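Local coordinates for deoxyribose-phosphate aldolase (Toxoplasma gondii, PDB 4EIV), which belongs to the deoxyribose-phosphate aldolase family and folds as a closed barrel of eight parallel strands surrounded by helices, at residues Ala65-Ile70 with Val107-Asp112; Ala114-Cys119 with Thr152-Leu157. All coordinates share one frame; numbering follows the deposited sequence.

From the N terminus, the chain leaves strand 59-62 and enters helix 67-74; the segment 65-70 leading into it forms one half of contact 1. It then runs through strand 85-90 and returns in helix 99-111, so contact 1 closes a loop of 36 residues. Two residues after Asp112, Ala114 opens contact 2, which closes when the chain, having passed helices 124-128 and 130-148, comes back as strand 152-156. The two loops follow in series, neither nesting nor crossing. Contact 1 joins two helices of the outer layer, contact 2 two adjacent barrel strands. They meet where Ala109 O probably accepts a hydrogen bond from Ala114 N and Ala109 CB packs on Ile117 CD1.

Contact 1. Residues Ala65-Ile70 with Val107-Asp112; sequences AFVRFI and VGALKD
Arg68, of helix 67-74, reaches across to Asp112, at the end of segment 107-112, and the two side chains cross at about a right angle. Followed outward, Arg68 begins with CB lying 4.1 Å from Asp112 CB. CG and CD continue in an extended line, and the bend at chi3 (-63°) sets NE beside the carboxylate, where its bond to Asp112 OD1 is long and weak. The tip makes the firm contact: Arg68 NH2 donates to Asp112 OD1 over 2.7 Å in a salt bridge, while Arg68 NH1 turns to Gln72 OE1 in a weak hydrogen bond. The guanidinium and carboxylate planes stand 83° apart, so this is no flat, two-pronged pairing; OD1 alone takes both donors, and NH2 meets it from above the carboxylate plane. Asp112 OD2 works through water instead. One water donates to it and accepts from Arg68 N, bringing the acid close to the N-terminal part of the helix, where a negative charge would be expected to suit the helix dipole. A second water joins OD2, more weakly, to Arg68 NE.

Beneath this polar layer, Val67 supplies a compact apolar branch. Val67 CG1 lies 3.5 Å from Ala109 O and 3.7 Å from Asp112 CB, while Val67 CG2 faces Ala109 CB at 4.4 Å; the small alanine suits a position where valine branches lie against its backbone and CB. Val67 and Ala109 both rest on Ala88 of strand 85-90, whereas Phe66 and Phe69 turn to helix 41-52. The contact thus joins consecutive outer helices above the strand that links them.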
loop_
_atom_site.group_PDB
_atom_site.type_symbol
_atom_site.label_atom_id
_atom_site.label_comp_id
_atom_site.label_asym_id
_atom_site.label_seq_id
_atom_site.Cartn_x
_atom_site.Cartn_y
_atom_site.Cartn_z
ATOM N N ALA A 65 16.568 26.913 -8.238
ATOM C CA ALA A 65 18.039 27.081 -8.363
ATOM C C ALA A 65 18.871 25.809 -8.239
ATOM O O ALA A 65 20.018 25.799 -8.666
ATOM C CB ALA A 65 18.544 28.098 -7.358
ATOM N N PHE A 66 18.317 24.747 -7.657
ATOM C CA PHE A 66 19.079 23.494 -7.505
ATOM C C PHE A 66 18.605 22.321 -8.353
ATOM O O PHE A 66 19.186 21.240 -8.265
ATOM C CB PHE A 66 19.188 23.097 -6.019
ATOM C CG PHE A 66 20.099 23.995 -5.245
ATOM C CD1 PHE A 66 21.471 23.829 -5.326
ATOM C CD2 PHE A 66 19.604 25.031 -4.481
ATOM C CE1 PHE A 66 22.331 24.667 -4.657
ATOM C CE2 PHE A 66 20.472 25.883 -3.795
ATOM C CZ PHE A 66 21.838 25.696 -3.892
ATOM N N VAL A 67 17.615 22.530 -9.218
ATOM C CA VAL A 67 17.089 21.456 -10.071
ATOM C C VAL A 67 18.166 20.944 -11.039
ATOM O O VAL A 67 18.446 19.742 -11.095
ATOM C CB VAL A 67 15.805 21.886 -10.842
ATOM C CG1 VAL A 67 15.321 20.802 -11.794
ATOM C CG2 VAL A 67 14.680 22.274 -9.854
ATOM N N ARG A 68 18.779 21.856 -11.799
ATOM C CA ARG A 68 19.815 21.471 -12.756
ATOM C C ARG A 68 21.008 20.831 -12.065
ATOM O O ARG A 68 21.586 19.874 -12.596
ATOM C CB ARG A 68 20.269 22.666 -13.598
ATOM C CG ARG A 68 21.361 22.326 -14.613
ATOM C CD ARG A 68 21.582 23.467 -15.570
ATOM N NE ARG A 68 20.372 23.697 -16.343
ATOM C CZ ARG A 68 20.088 23.120 -17.512
ATOM N NH1 ARG A 68 20.939 22.277 -18.076
ATOM N NH2 ARG A 68 18.934 23.396 -18.120
ATOM N N PHE A 69 21.388 21.356 -10.903
ATOM C CA PHE A 69 22.483 20.774 -10.134
ATOM C C PHE A 69 22.246 19.294 -9.883
ATOM O O PHE A 69 23.111 18.463 -10.167
ATOM C CB PHE A 69 22.693 21.485 -8.798
ATOM C CG PHE A 69 23.630 20.754 -7.878
ATOM C CD1 PHE A 69 24.988 20.660 -8.175
ATOM C CD2 PHE A 69 23.155 20.125 -6.734
ATOM C CE1 PHE A 69 25.846 19.975 -7.331
ATOM C CE2 PHE A 69 24.006 19.447 -5.890
ATOM C CZ PHE A 69 25.350 19.368 -6.185
ATOM N N ILE A 70 21.067 18.963 -9.382
ATOM C CA ILE A 70 20.745 17.567 -9.099
ATOM C C ILE A 70 20.701 16.697 -10.369
ATOM O O ILE A 70 21.308 15.611 -10.421
ATOM C CB ILE A 70 19.389 17.450 -8.365
ATOM C CG1 ILE A 70 19.490 18.071 -6.972
ATOM C CG2 ILE A 70 18.982 15.966 -8.287
ATOM C CD1 ILE A 70 18.127 18.289 -6.302
ATOM N N VAL A 107 8.186 26.956 -15.411
ATOM C CA VAL A 107 8.680 26.630 -16.743
ATOM C C VAL A 107 10.173 26.299 -16.705
ATOM O O VAL A 107 10.623 25.292 -17.279
ATOM C CB VAL A 107 8.444 27.793 -17.738
ATOM C CG1 VAL A 107 9.156 27.530 -19.069
ATOM C CG2 VAL A 107 6.959 28.018 -17.990
ATOM N N GLY A 108 10.942 27.136 -16.021
ATOM C CA GLY A 108 12.393 26.928 -15.940
ATOM C C GLY A 108 12.766 25.675 -15.160
ATOM O O GLY A 108 13.698 24.951 -15.526
ATOM N N ALA A 109 12.034 25.403 -14.087
ATOM C CA ALA A 109 12.298 24.231 -13.277
ATOM C C ALA A 109 12.054 22.962 -14.079
ATOM O O ALA A 109 12.851 22.011 -14.023
ATOM C CB ALA A 109 11.421 24.241 -12.039
ATOM N N LEU A 110 10.966 22.950 -14.850
ATOM C CA LEU A 110 10.614 21.799 -15.673
ATOM C C LEU A 110 11.678 21.611 -16.772
ATOM O O LEU A 110 12.123 20.492 -17.027
ATOM C CB LEU A 110 9.206 21.973 -16.266
ATOM C CG LEU A 110 8.089 21.930 -15.207
ATOM C CD1 LEU A 110 6.775 22.478 -15.782
ATOM C CD2 LEU A 110 7.910 20.541 -14.618
ATOM N N LYS A 111 12.145 22.709 -17.354
ATOM C CA LYS A 111 13.211 22.653 -18.367
ATOM C C LYS A 111 14.476 22.028 -17.791
ATOM O O LYS A 111 15.156 21.235 -18.465
ATOM C CB LYS A 111 13.546 24.072 -18.839
ATOM C CG LYS A 111 14.626 24.184 -19.901
ATOM C CD LYS A 111 15.104 25.631 -20.045
ATOM C CE LYS A 111 13.954 26.648 -20.258
ATOM N NZ LYS A 111 14.465 28.031 -20.518
ATOM N N ASP A 112 14.796 22.409 -16.555
ATOM C CA ASP A 112 15.978 21.922 -15.842
ATOM C C ASP A 112 15.881 20.481 -15.342
ATOM O O ASP A 112 16.863 19.967 -14.813
ATOM C CB ASP A 112 16.331 22.871 -14.689
ATOM C CG ASP A 112 16.808 24.239 -15.179
ATOM O OD1 ASP A 112 17.075 24.388 -16.389
ATOM O OD2 ASP A 112 16.921 25.177 -14.354
HETATM O O HOH W 1 18.041 24.707 -12.003
HETATM O O HOH W 2 19.799 26.382 -15.104
#

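Contact 2. Residues Ala114-Cys119 with Thr152-Leu157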
loop_
_atom_site.group_PDB
_atom_site.type_symbol
_atom_site.label_atom_id
_atom_site.label_comp_id
_atom_site.label_asym_id
_atom_site.label_seq_id
_atom_site.Cartn_x
_atom_site.Cartn_y
_atom_site.Cartn_z
ATOM N N ALA A 114 12.868 19.116 -13.442
ATOM C CA ALA A 114 11.954 18.860 -12.322
ATOM C C ALA A 114 10.830 17.919 -12.736
ATOM O O ALA A 114 10.321 18.003 -13.855
ATOM C CB ALA A 114 11.374 20.165 -11.827
ATOM N N ASP A 115 10.440 17.029 -11.834
ATOM C CA ASP A 115 9.370 16.079 -12.089
ATOM C C ASP A 115 8.014 16.564 -11.604
ATOM O O ASP A 115 6.979 16.157 -12.125
ATOM C CB ASP A 115 9.685 14.765 -11.377
ATOM C CG ASP A 115 10.994 14.177 -11.817
ATOM O OD1 ASP A 115 11.053 13.640 -12.943
ATOM O OD2 ASP A 115 11.967 14.278 -11.056
ATOM N N GLU A 116 8.019 17.403 -10.575
ATOM C CA GLU A 116 6.780 17.939 -9.994
ATOM C C GLU A 116 7.022 19.377 -9.589
ATOM O O GLU A 116 8.163 19.818 -9.469
ATOM C CB GLU A 116 6.324 17.148 -8.758
ATOM C CG GLU A 116 6.114 15.663 -8.976
ATOM C CD GLU A 116 5.417 14.970 -7.815
ATOM O OE1 GLU A 116 4.737 15.646 -7.006
ATOM O OE2 GLU A 116 5.526 13.728 -7.727
ATOM N N ILE A 117 5.928 20.100 -9.385
ATOM C CA ILE A 117 5.965 21.489 -8.953
ATOM C C ILE A 117 5.155 21.623 -7.659
ATOM O O ILE A 117 4.070 21.066 -7.553
ATOM C CB ILE A 117 5.371 22.432 -10.028
ATOM C CG1 ILE A 117 6.214 22.418 -11.304
ATOM C CG2 ILE A 117 5.255 23.874 -9.499
ATOM C CD1 ILE A 117 7.691 22.823 -11.113
ATOM N N GLU A 118 5.707 22.347 -6.693
ATOM C CA GLU A 118 5.039 22.617 -5.411
ATOM C C GLU A 118 4.864 24.128 -5.289
ATOM O O GLU A 118 5.831 24.851 -5.029
ATOM C CB GLU A 118 5.851 22.008 -4.280
ATOM C CG GLU A 118 5.916 20.473 -4.443
ATOM C CD GLU A 118 6.739 19.728 -3.407
ATOM O OE1 GLU A 118 6.467 18.521 -3.240
ATOM O OE2 GLU A 118 7.653 20.300 -2.775
ATOM N N CYS A 119 3.619 24.594 -5.443
ATOM C CA CYS A 119 3.327 26.018 -5.534
ATOM C C CYS A 119 2.685 26.570 -4.253
ATOM O O CYS A 119 1.582 26.176 -3.896
ATOM C CB CYS A 119 2.404 26.230 -6.732
ATOM S SG CYS A 119 1.948 27.961 -7.012
ATOM N N THR A 152 2.726 16.615 -12.098
ATOM C CA THR A 152 1.999 16.864 -10.876
ATOM C C THR A 152 2.254 18.249 -10.308
ATOM O O THR A 152 3.412 18.663 -10.114
ATOM C CB THR A 152 2.401 15.820 -9.811
ATOM O OG1 THR A 152 2.075 14.500 -10.279
ATOM C CG2 THR A 152 1.709 16.057 -8.474
ATOM N N LEU A 153 1.154 18.946 -10.031
ATOM C CA LEU A 153 1.171 20.252 -9.358
ATOM C C LEU A 153 0.596 20.097 -7.950
ATOM O O LEU A 153 -0.603 19.778 -7.787
ATOM C CB LEU A 153 0.338 21.303 -10.097
ATOM C CG LEU A 153 0.223 22.690 -9.447
ATOM C CD1 LEU A 153 1.566 23.311 -9.219
ATOM C CD2 LEU A 153 -0.674 23.591 -10.302
ATOM N N LYS A 154 1.439 20.267 -6.941
ATOM C CA LYS A 154 1.010 20.303 -5.562
ATOM C C LYS A 154 0.806 21.769 -5.186
ATOM O O LYS A 154 1.619 22.623 -5.569
ATOM C CB LYS A 154 2.047 19.708 -4.647
ATOM C CG LYS A 154 2.565 18.322 -5.033
ATOM C CD LYS A 154 3.034 17.646 -3.775
ATOM C CE LYS A 154 3.702 16.298 -3.949
ATOM N NZ LYS A 154 5.089 16.441 -4.499
ATOM N N VAL A 155 -0.295 22.077 -4.506
ATOM C CA VAL A 155 -0.550 23.443 -4.045
ATOM C C VAL A 155 -0.406 23.454 -2.517
ATOM O O VAL A 155 -1.070 22.691 -1.803
ATOM C CB VAL A 155 -1.907 23.944 -4.505
ATOM C CG1 VAL A 155 -2.168 25.363 -4.043
ATOM C CG2 VAL A 155 -1.979 23.898 -6.023
ATOM N N VAL A 156 0.473 24.327 -2.033
ATOM C CA VAL A 156 0.834 24.446 -0.640
ATOM C C VAL A 156 -0.080 25.509 -0.054
ATOM O O VAL A 156 -0.021 26.683 -0.432
ATOM C CB VAL A 156 2.326 24.781 -0.504
ATOM C CG1 VAL A 156 2.725 24.740 0.894
ATOM C CG2 VAL A 156 3.191 23.853 -1.331
ATOM N N LEU A 157 -0.875 25.112 0.940
ATOM C CA LEU A 157 -1.942 25.958 1.456
ATOM C C LEU A 157 -1.568 26.892 2.606
ATOM O O LEU A 157 -2.335 27.815 2.920
ATOM C CB LEU A 157 -3.106 25.071 1.915
ATOM C CG LEU A 157 -3.750 24.188 0.856
ATOM C CD1 LEU A 157 -4.871 23.340 1.503
ATOM C CD2 LEU A 157 -4.285 24.988 -0.324
HETATM O O HOH W 3 4.775 14.580 -12.190
HETATM O O HOH W 4 2.707 12.229 -8.618
#
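Lys154 holds its ammonium group between two glutamates of the neighbouring strand, a charged cluster on a buried sheet face. Beyond CG its chain is extended until chi4 (75°), where it bends to put Lys154 NZ 2.7 Å from Glu116 OE1 and 2.8 Å from Glu118 OE1. The two acids are met differently: Glu116 OE1 is approached from above its carboxylate plane, Glu118 OE1 on its anti lone pair. Glu118 lies alongside the lysine, pointing the same way, with Glu118 CG 3.9 Å from Lys154 CB. Both glutamates were modelled in two conformers, and these bonds describe one of them. Long, flexible chains suit such a place, since their charges can reach one another from adjacent strands. Thr152, on the same face, lays its CG2 methyl 3.4 Å from Glu116 OE1.

Strands 116-119 and 152-156 run parallel, their axes 17° apart. Ile117 N donates to Thr152 O and Ile117 O accepts from Lys154 N; Cys119 likewise uses both its N and O, toward Lys154 O and Val156 N. Before the first of these bonds, a water spans Asp115 O and Thr152 N.

On the other face the residues are apolar: Leu153 CD1 sits 3.7 Å from Ile117 CG2 and 3.9 Å from Cys119 CB. They pack under helix 130-148, part of the beta-alpha-beta crossover between the two strands. The charged face looks into the barrel, where Glu116 OE2 forms salt bridges with Lys85 and Arg268, Glu118 OE1 with Lys235 and Lys154 with Glu31, while Glu118 OE2 hydrogen-bonds Ser61 OG. Strands 85-90 and 182-184 flank the pair.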